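Local coordinates for thiamine-binding periplasmic protein (Escherichia coli, PDB 2QRY), which binds thiamine, thiamine phosphate and thiamine diphosphate with high affinity in the periplasm and serves the ThiBPQ ABC transporter that imports thiamine, at residues A79-G84 and Q263-F268; L83-N88 and D118-F123; K145-S150 and A237-G242. All blocks are in the same frame, centred on the assembly; numbering follows the deposited sequence.

Contact 1 of 3, residues A79-G84 and Q263-F268; sequences ADVVLG and QKFLQF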
loop_
_atom_site.group_PDB
_atom_site.type_symbol
_atom_site.label_atom_id
_atom_site.label_comp_id
_atom_site.label_asym_id
_atom_site.label_seq_id
_atom_site.Cartn_x
_atom_site.Cartn_y
_atom_site.Cartn_z
ATOM N N ALA A 79 -20.209 3.579 -3.822
ATOM C CA ALA A 79 -18.977 3.552 -4.597
ATOM C C ALA A 79 -19.136 2.893 -5.966
ATOM O O ALA A 79 -19.862 1.913 -6.123
ATOM C CB ALA A 79 -17.886 2.842 -3.816
ATOM N N ASP A 80 -18.439 3.452 -6.946
ATOM C CA ASP A 80 -18.430 2.939 -8.312
ATOM C C ASP A 80 -17.107 2.196 -8.481
ATOM O O ASP A 80 -17.019 1.194 -9.189
ATOM C CB ASP A 80 -18.502 4.094 -9.316
ATOM C CG ASP A 80 -19.809 4.867 -9.231
ATOM O OD1 ASP A 80 -20.877 4.244 -9.425
ATOM O OD2 ASP A 80 -19.770 6.090 -8.982
ATOM N N VAL A 81 -16.078 2.701 -7.812
ATOM C CA VAL A 81 -14.751 2.101 -7.869
ATOM C C VAL A 81 -14.069 2.157 -6.501
ATOM O O VAL A 81 -14.216 3.131 -5.764
ATOM C CB VAL A 81 -13.827 2.847 -8.873
ATOM C CG1 VAL A 81 -12.457 2.192 -8.906
ATOM C CG2 VAL A 81 -14.437 2.847 -10.255
ATOM N N VAL A 82 -13.335 1.102 -6.160
ATOM C CA VAL A 82 -12.584 1.072 -4.913
ATOM C C VAL A 82 -11.114 1.100 -5.307
ATOM O O VAL A 82 -10.610 0.129 -5.868
ATOM C CB VAL A 82 -12.844 -0.212 -4.099
ATOM C CG1 VAL A 82 -11.886 -0.267 -2.916
ATOM C CG2 VAL A 82 -14.290 -0.242 -3.615
ATOM N N LEU A 83 -10.439 2.211 -5.029
ATOM C CA LEU A 83 -9.023 2.356 -5.362
ATOM C C LEU A 83 -8.153 2.271 -4.101
ATOM O O LEU A 83 -8.323 3.049 -3.170
ATOM C CB LEU A 83 -8.793 3.693 -6.066
ATOM C CG LEU A 83 -7.381 4.030 -6.562
ATOM C CD1 LEU A 83 -7.475 4.923 -7.805
ATOM C CD2 LEU A 83 -6.575 4.699 -5.453
ATOM N N GLY A 84 -7.227 1.322 -4.064
ATOM C CA GLY A 84 -6.388 1.217 -2.889
ATOM C C GLY A 84 -6.325 -0.146 -2.231
ATOM O O GLY A 84 -5.819 -0.259 -1.125
ATOM N N GLN A 263 -15.386 2.055 -15.904
ATOM C CA GLN A 263 -14.426 1.366 -16.747
ATOM C C GLN A 263 -13.514 2.320 -17.510
ATOM O O GLN A 263 -12.370 1.977 -17.815
ATOM C CB GLN A 263 -15.179 0.425 -17.685
ATOM C CG GLN A 263 -16.038 -0.537 -16.882
ATOM C CD GLN A 263 -16.818 -1.527 -17.717
ATOM O OE1 GLN A 263 -17.598 -1.146 -18.593
ATOM N NE2 GLN A 263 -16.623 -2.814 -17.439
ATOM N N LYS A 264 -14.007 3.515 -17.810
ATOM C CA LYS A 264 -13.180 4.485 -18.506
ATOM C C LYS A 264 -12.160 5.011 -17.505
ATOM O O LYS A 264 -11.062 5.426 -17.873
ATOM C CB LYS A 264 -14.027 5.633 -19.073
ATOM C CG LYS A 264 -15.001 5.186 -20.155
ATOM C CD LYS A 264 -15.236 6.259 -21.206
ATOM C CE LYS A 264 -15.985 7.463 -20.657
ATOM N NZ LYS A 264 -16.244 8.468 -21.738
ATOM N N PHE A 265 -12.527 4.981 -16.227
ATOM C CA PHE A 265 -11.617 5.439 -15.188
ATOM C C PHE A 265 -10.522 4.406 -14.958
ATOM O O PHE A 265 -9.367 4.759 -14.731
ATOM C CB PHE A 265 -12.367 5.697 -13.881
ATOM C CG PHE A 265 -11.463 6.070 -12.743
ATOM C CD1 PHE A 265 -10.953 5.093 -11.895
ATOM C CD2 PHE A 265 -11.077 7.390 -12.557
ATOM C CE1 PHE A 265 -10.070 5.428 -10.882
ATOM C CE2 PHE A 265 -10.193 7.738 -11.548
ATOM C CZ PHE A 265 -9.688 6.754 -10.708
ATOM N N LEU A 266 -10.887 3.130 -15.024
ATOM C CA LEU A 266 -9.924 2.053 -14.826
ATOM C C LEU A 266 -8.904 1.984 -15.965
ATOM O O LEU A 266 -7.727 1.712 -15.732
ATOM C CB LEU A 266 -10.651 0.711 -14.684
ATOM C CG LEU A 266 -11.505 0.558 -13.413
ATOM C CD1 LEU A 266 -12.244 -0.773 -13.433
ATOM C CD2 LEU A 266 -10.619 0.658 -12.174
ATOM N N GLN A 267 -9.352 2.234 -17.193
ATOM C CA GLN A 267 -8.456 2.200 -18.348
ATOM C C GLN A 267 -7.531 3.406 -18.292
ATOM O O GLN A 267 -6.330 3.296 -18.518
ATOM C CB GLN A 267 -9.258 2.233 -19.653
ATOM C CG GLN A 267 -8.415 2.108 -20.925
ATOM C CD GLN A 267 -7.792 0.730 -21.091
ATOM O OE1 GLN A 267 -8.493 -0.286 -21.127
ATOM N NE2 GLN A 267 -6.466 0.690 -21.202
ATOM N N PHE A 268 -8.115 4.559 -17.988
ATOM C CA PHE A 268 -7.377 5.809 -17.891
ATOM C C PHE A 268 -6.358 5.752 -16.758
ATOM O O PHE A 268 -5.362 6.477 -16.752
ATOM C CB PHE A 268 -8.371 6.956 -17.673
ATOM C CG PHE A 268 -7.776 8.171 -17.034
ATOM C CD1 PHE A 268 -7.786 8.317 -15.648
ATOM C CD2 PHE A 268 -7.196 9.167 -17.810
ATOM C CE1 PHE A 268 -7.226 9.442 -15.046
ATOM C CE2 PHE A 268 -6.631 10.297 -17.218
ATOM C CZ PHE A 268 -6.647 10.435 -15.835
#

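Contact 2 of 3, residues L83-N88 and D118-F123; sequences LGLDNN and DTFVPF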
loop_
_atom_site.group_PDB
_atom_site.type_symbol
_atom_site.label_atom_id
_atom_site.label_comp_id
_atom_site.label_asym_id
_atom_site.label_seq_id
_atom_site.Cartn_x
_atom_site.Cartn_y
_atom_site.Cartn_z
ATOM N N LEU A 83 -10.439 2.211 -5.029
ATOM C CA LEU A 83 -9.023 2.356 -5.362
ATOM C C LEU A 83 -8.153 2.271 -4.101
ATOM O O LEU A 83 -8.323 3.049 -3.170
ATOM C CB LEU A 83 -8.793 3.693 -6.066
ATOM C CG LEU A 83 -7.381 4.030 -6.562
ATOM C CD1 LEU A 83 -7.475 4.923 -7.805
ATOM C CD2 LEU A 83 -6.575 4.699 -5.453
ATOM N N GLY A 84 -7.227 1.322 -4.064
ATOM C CA GLY A 84 -6.388 1.217 -2.889
ATOM C C GLY A 84 -6.325 -0.146 -2.231
ATOM O O GLY A 84 -5.819 -0.259 -1.125
ATOM N N LEU A 85 -6.863 -1.178 -2.868
ATOM C CA LEU A 85 -6.758 -2.515 -2.297
ATOM C C LEU A 85 -5.422 -2.961 -2.855
ATOM O O LEU A 85 -4.770 -2.189 -3.538
ATOM C CB LEU A 85 -7.856 -3.434 -2.821
ATOM C CG LEU A 85 -9.307 -3.099 -2.494
ATOM C CD1 LEU A 85 -10.213 -4.165 -3.101
ATOM C CD2 LEU A 85 -9.499 -3.039 -0.987
ATOM N N ASP A 86 -4.982 -4.177 -2.565
ATOM C CA ASP A 86 -3.718 -4.611 -3.147
ATOM C C ASP A 86 -3.671 -6.107 -3.400
ATOM O O ASP A 86 -4.641 -6.821 -3.153
ATOM C CB ASP A 86 -2.516 -4.149 -2.302
ATOM C CG ASP A 86 -2.316 -4.963 -1.036
ATOM O OD1 ASP A 86 -3.015 -5.985 -0.843
ATOM O OD2 ASP A 86 -1.435 -4.575 -0.230
ATOM N N ASN A 87 -2.535 -6.564 -3.914
ATOM C CA ASN A 87 -2.328 -7.963 -4.259
ATOM C C ASN A 87 -2.669 -8.972 -3.163
ATOM O O ASN A 87 -3.079 -10.090 -3.462
ATOM C CB ASN A 87 -0.879 -8.164 -4.717
ATOM C CG ASN A 87 0.121 -7.781 -3.648
ATOM O OD1 ASN A 87 0.081 -6.673 -3.116
ATOM N ND2 ASN A 87 1.027 -8.694 -3.331
ATOM N N ASN A 88 -2.509 -8.587 -1.905
ATOM C CA ASN A 88 -2.796 -9.495 -0.800
ATOM C C ASN A 88 -4.279 -9.648 -0.486
ATOM O O ASN A 88 -4.665 -10.540 0.271
ATOM C CB ASN A 88 -2.070 -9.035 0.469
ATOM C CG ASN A 88 -0.565 -9.020 0.306
ATOM O OD1 ASN A 88 0.033 -9.989 -0.167
ATOM N ND2 ASN A 88 0.060 -7.921 0.709
ATOM N N ASP A 118 -8.696 -10.416 -14.510
ATOM C CA ASP A 118 -9.801 -9.794 -15.233
ATOM C C ASP A 118 -10.539 -8.709 -14.451
ATOM O O ASP A 118 -11.229 -7.871 -15.042
ATOM C CB ASP A 118 -10.798 -10.876 -15.662
ATOM N N THR A 119 -10.379 -8.713 -13.130
ATOM C CA THR A 119 -11.084 -7.759 -12.280
ATOM C C THR A 119 -10.292 -6.580 -11.714
ATOM O O THR A 119 -10.665 -5.420 -11.906
ATOM C CB THR A 119 -11.740 -8.507 -11.100
ATOM O OG1 THR A 119 -12.582 -9.549 -11.611
ATOM C CG2 THR A 119 -12.571 -7.548 -10.240
ATOM N N PHE A 120 -9.208 -6.879 -11.009
ATOM C CA PHE A 120 -8.397 -5.843 -10.374
ATOM C C PHE A 120 -7.239 -5.325 -11.230
ATOM O O PHE A 120 -6.373 -6.083 -11.663
ATOM C CB PHE A 120 -7.902 -6.376 -9.031
ATOM C CG PHE A 120 -9.007 -6.921 -8.173
ATOM C CD1 PHE A 120 -9.895 -6.063 -7.535
ATOM C CD2 PHE A 120 -9.220 -8.289 -8.081
ATOM C CE1 PHE A 120 -10.986 -6.557 -6.821
ATOM C CE2 PHE A 120 -10.308 -8.797 -7.370
ATOM C CZ PHE A 120 -11.194 -7.927 -6.741
ATOM N N VAL A 121 -7.239 -4.017 -11.451
ATOM C CA VAL A 121 -6.224 -3.356 -12.259
ATOM C C VAL A 121 -5.162 -2.654 -11.406
ATOM O O VAL A 121 -5.477 -1.808 -10.568
ATOM C CB VAL A 121 -6.871 -2.295 -13.182
ATOM C CG1 VAL A 121 -5.841 -1.754 -14.160
ATOM C CG2 VAL A 121 -8.055 -2.894 -13.918
ATOM N N PRO A 122 -3.885 -3.000 -11.613
ATOM C CA PRO A 122 -2.818 -2.364 -10.836
ATOM C C PRO A 122 -2.613 -0.922 -11.283
ATOM O O PRO A 122 -2.850 -0.590 -12.445
ATOM C CB PRO A 122 -1.592 -3.215 -11.160
ATOM C CG PRO A 122 -2.159 -4.531 -11.520
ATOM C CD PRO A 122 -3.373 -4.172 -12.341
ATOM N N PHE A 123 -2.177 -0.068 -10.361
ATOM C CA PHE A 123 -1.898 1.319 -10.700
ATOM C C PHE A 123 -0.518 1.741 -10.193
ATOM O O PHE A 123 0.001 2.783 -10.587
ATOM C CB PHE A 123 -3.019 2.257 -10.208
ATOM C CG PHE A 123 -3.177 2.337 -8.711
ATOM C CD1 PHE A 123 -2.344 3.150 -7.949
ATOM C CD2 PHE A 123 -4.224 1.672 -8.075
ATOM C CE1 PHE A 123 -2.558 3.307 -6.585
ATOM C CE2 PHE A 123 -4.447 1.823 -6.712
ATOM C CZ PHE A 123 -3.616 2.641 -5.967
#

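Contact 3 of 3, residues K145-S150 and A237-G242; sequences KELVES and ANFSEG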
loop_
_atom_site.group_PDB
_atom_site.type_symbol
_atom_site.label_atom_id
_atom_site.label_comp_id
_atom_site.label_asym_id
_atom_site.label_seq_id
_atom_site.Cartn_x
_atom_site.Cartn_y
_atom_site.Cartn_z
ATOM N N LYS A 145 15.122 -9.959 10.969
ATOM C CA LYS A 145 15.500 -10.807 12.096
ATOM C C LYS A 145 16.248 -10.024 13.170
ATOM O O LYS A 145 15.972 -10.175 14.361
ATOM C CB LYS A 145 16.351 -11.977 11.601
ATOM C CG LYS A 145 16.908 -12.874 12.700
ATOM C CD LYS A 145 17.440 -14.174 12.100
ATOM C CE LYS A 145 18.021 -15.105 13.153
ATOM N NZ LYS A 145 19.351 -14.634 13.623
ATOM N N GLU A 146 17.193 -9.187 12.751
ATOM C CA GLU A 146 17.954 -8.393 13.701
ATOM C C GLU A 146 17.047 -7.381 14.402
ATOM O O GLU A 146 17.095 -7.239 15.622
ATOM C CB GLU A 146 19.097 -7.668 12.999
ATOM C CG GLU A 146 19.794 -6.658 13.888
ATOM C CD GLU A 146 21.038 -6.074 13.258
ATOM O OE1 GLU A 146 21.040 -5.834 12.031
ATOM O OE2 GLU A 146 22.010 -5.837 14.001
ATOM N N LEU A 147 16.221 -6.685 13.625
ATOM C CA LEU A 147 15.296 -5.704 14.180
ATOM C C LEU A 147 14.458 -6.319 15.300
ATOM O O LEU A 147 14.209 -5.679 16.320
ATOM C CB LEU A 147 14.377 -5.165 13.078
ATOM C CG LEU A 147 13.215 -4.244 13.468
ATOM C CD1 LEU A 147 12.622 -3.598 12.224
ATOM C CD2 LEU A 147 12.140 -5.042 14.178
ATOM N N VAL A 148 14.030 -7.561 15.101
ATOM C CA VAL A 148 13.211 -8.264 16.080
ATOM C C VAL A 148 13.991 -8.817 17.272
ATOM O O VAL A 148 13.539 -8.740 18.417
ATOM C CB VAL A 148 12.465 -9.461 15.429
ATOM C CG1 VAL A 148 11.782 -10.298 16.506
ATOM C CG2 VAL A 148 11.444 -8.966 14.413
ATOM N N GLU A 149 15.168 -9.365 17.001
ATOM C CA GLU A 149 15.971 -9.992 18.042
ATOM C C GLU A 149 17.104 -9.200 18.692
ATOM O O GLU A 149 17.538 -9.538 19.794
ATOM C CB GLU A 149 16.502 -11.316 17.496
ATOM C CG GLU A 149 15.391 -12.326 17.262
ATOM C CD GLU A 149 15.771 -13.412 16.285
ATOM O OE1 GLU A 149 16.930 -13.882 16.338
ATOM O OE2 GLU A 149 14.904 -13.801 15.468
ATOM N N SER A 150 17.574 -8.153 18.025
ATOM C CA SER A 150 18.665 -7.332 18.549
ATOM C C SER A 150 18.434 -6.865 19.977
ATOM O O SER A 150 17.296 -6.741 20.426
ATOM C CB SER A 150 18.880 -6.111 17.649
ATOM O OG SER A 150 19.909 -5.277 18.143
ATOM N N ALA A 237 15.723 0.853 5.305
ATOM C CA ALA A 237 16.704 -0.200 5.554
ATOM C C ALA A 237 16.481 -1.396 4.638
ATOM O O ALA A 237 15.382 -1.942 4.563
ATOM C CB ALA A 237 16.650 -0.627 7.004
ATOM N N ASN A 238 17.535 -1.785 3.931
ATOM C CA ASN A 238 17.482 -2.910 3.004
ATOM C C ASN A 238 17.817 -4.187 3.778
ATOM O O ASN A 238 18.961 -4.388 4.184
ATOM C CB ASN A 238 18.489 -2.668 1.867
ATOM C CG ASN A 238 18.315 -3.632 0.694
ATOM O OD1 ASN A 238 17.198 -4.032 0.345
ATOM N ND2 ASN A 238 19.425 -3.984 0.062
ATOM N N PHE A 239 16.818 -5.041 3.997
ATOM C CA PHE A 239 17.042 -6.278 4.743
ATOM C C PHE A 239 17.447 -7.472 3.876
ATOM O O PHE A 239 16.956 -7.649 2.764
ATOM C CB PHE A 239 15.807 -6.632 5.585
ATOM C CG PHE A 239 15.524 -5.652 6.698
ATOM C CD1 PHE A 239 16.498 -4.741 7.110
ATOM C CD2 PHE A 239 14.291 -5.655 7.344
ATOM C CE1 PHE A 239 16.252 -3.849 8.145
ATOM C CE2 PHE A 239 14.033 -4.760 8.389
ATOM C CZ PHE A 239 15.018 -3.856 8.789
ATOM N N SER A 240 18.350 -8.287 4.416
ATOM C CA SER A 240 18.875 -9.454 3.719
ATOM C C SER A 240 17.859 -10.558 3.421
ATOM O O SER A 240 18.086 -11.376 2.532
ATOM C CB SER A 240 20.068 -10.033 4.497
ATOM O OG SER A 240 19.711 -10.423 5.812
ATOM N N GLU A 241 16.750 -10.600 4.152
ATOM C CA GLU A 241 15.747 -11.621 3.875
ATOM C C GLU A 241 15.000 -11.258 2.594
ATOM O O GLU A 241 14.373 -12.109 1.962
ATOM C CB GLU A 241 14.736 -11.744 5.024
ATOM C CG GLU A 241 15.335 -12.158 6.358
ATOM C CD GLU A 241 15.568 -10.972 7.271
ATOM O OE1 GLU A 241 15.511 -9.823 6.775
ATOM O OE2 GLU A 241 15.811 -11.189 8.478
ATOM N N GLY A 242 15.090 -9.992 2.198
ATOM C CA GLY A 242 14.378 -9.543 1.017
ATOM C C GLY A 242 13.136 -8.802 1.491
ATOM O O GLY A 242 12.851 -8.788 2.690
#

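Contact 1 of 3, residues A79-G84 and Q263-F268
Leu83 lays its CD1 methyl against the rim of the Phe265 ring, close to the ring plane, with Leu83 CD1 4.1 Å from both CE1 and CZ of Phe265. The two side chains cross at about a right angle, and the leucine meets the far end of the ring rather than a face. Two residues earlier on the same strand, Val81 reaches the helix through CG1. This branch stands opposite the backbone N (chi1 -180°), which brings it 4.1 Å from Leu266 CD2, where the two side chains slide past each other in opposite directions. The same Val81 CG1 lies obliquely to the aromatic ring, at 4.4 Å from Phe265 CD1. Val81 and Leu83 thus supply the alternate residues of one strand face.

The pattern is that of a helix packed on a sheet: strand 81-84 and helix 263-268 approach to 10.3 Å between axes, at 24° between their directions. In this type 2 periplasmic-binding fold the strand pairs in parallel with 24-29 and antiparallel with 243-252, the strand that precedes the helix. No hydrogen bond crosses the interface, and all four touching residues are buried. Phe47 meets the Phe265 ring edge-to-face, while Val27 of the adjoining strand touches both Val81 and Leu83. Leu266 also packs on Ala250 of strand 243-252.

Contact 2 of 3, residues L83-N88 and D118-F123
Phe123 presses the end of its ring on Leu83, whose CD2 lies 3.6 Å from Phe123 CZ and whose CG lies 3.7 Å from Phe123 CE2. Phe123 CG sits between its backbone N and carbonyl carbon (chi1 65°), and from there the ring crosses Leu83 obliquely. Gly84 N sits at the edge of this ring, 3.9 Å from Phe123 CE2. Further along, Leu85 CD1 touches Phe120 CE1 more loosely, at 4.5 Å.

Beyond this first shell, Thr119 CG2 stands over the centre of the Phe120 ring, 3.7 Å above its plane, and Phe99 meets the same ring edge-to-face. Met269 of helix 259-269 packs on both Leu83 and Phe123. Gly84 and Leu85 both face Val249, forming a G1 beta bulge whose glycine has phi 127°, where a side chain would jam against the preceding carbonyl O. Asp86 forms an Asx turn, Asn88 N bonding to Asp86 OD1 at 2.9 Å from above the carboxylate plane.

The Phe123 side chain lies about 7 Å from the bound thiamin phosphate. Backbone bonding of Gly84 and Leu85 to Val249 belongs to the sheet, whereas no hydrogen bond joins 83-88 to 118-123, so their direct contact depends on apolar fit and burial.

Contact 3 of 3, residues K145-S150 and A237-G242
The first turn of helix 144-149 comes nearest the loop 237-242 at Lys145 and Glu241, whose CA atoms are 8.3 Å apart. The loop is bent by a type I beta turn from Phe239 to Gly242, closed by Gly242 N on Phe239 O at 3.0 Å. Gly242, whose phi of 102° would jam a side chain against the preceding carbonyl O, leads into strand 243-252.

This turn presents the Glu241 carboxylate to the start of the helix. Its OE2 accepts the backbone N-H of Lys145 at 2.9 Å, with a fairly straight N-H...O angle of 159°. The donor arrives on the syn side, somewhat out of the carboxylate plane. A bend in the chain (chi2 99°) carries the carboxylate across, and OE1 takes a second amide, that of Leu144. One acidic group therefore receives two consecutive N-H groups from the first turn of a short helix, where the helix dipole would be expected to suit a negative charge. With an alanine in place of Glu241, the Leu144 and Lys145 amides would probably lose these acceptors, and the turn one of its ties to the helix start.

In this solute-binding fold the loop joins strands 234-236 and 243-252, so the contact ties a strand connection to a helix that follows strand 121-133. Lys145 CB also comes within 3.3 Å of Glu241 OE2, but the ammonium runs elsewhere, to a long salt bridge of 3.7 Å between Lys145 NZ and Glu149 OE1. On the buried side, Leu147 CD1 meets the edge of the Phe239 ring near its plane, 4.2 Å from Phe239 CZ. Ala237 O lies 3.9 Å above a face of that ring, offset toward its rim. Phe130 of strand 121-133 touches both Leu147 and Phe239.

Overall arrangement
Contacts 1 and 2 are neighbours in the buried interior, their centres about 10 Å apart. Their segments overlap at Leu83 and Gly84, of which Leu83 makes contact in both, packing on helix 259-269 in contact 1 and on strand 121-133 in contact 2; Leu266 O touches Val121 CG1 between them. Both are apolar, without a hydrogen bond across the segments. Contact 3 lies on the opposite side of the chain's centre, about 37 Å from contact 1 and about 28 Å from contact 2 between centres. It is partly buried, and its chemistry is mixed: a carboxylate grips helix amides, alongside a buried aliphatic-aromatic pair. Along the chain it is nested inside the loop closed by contact 1.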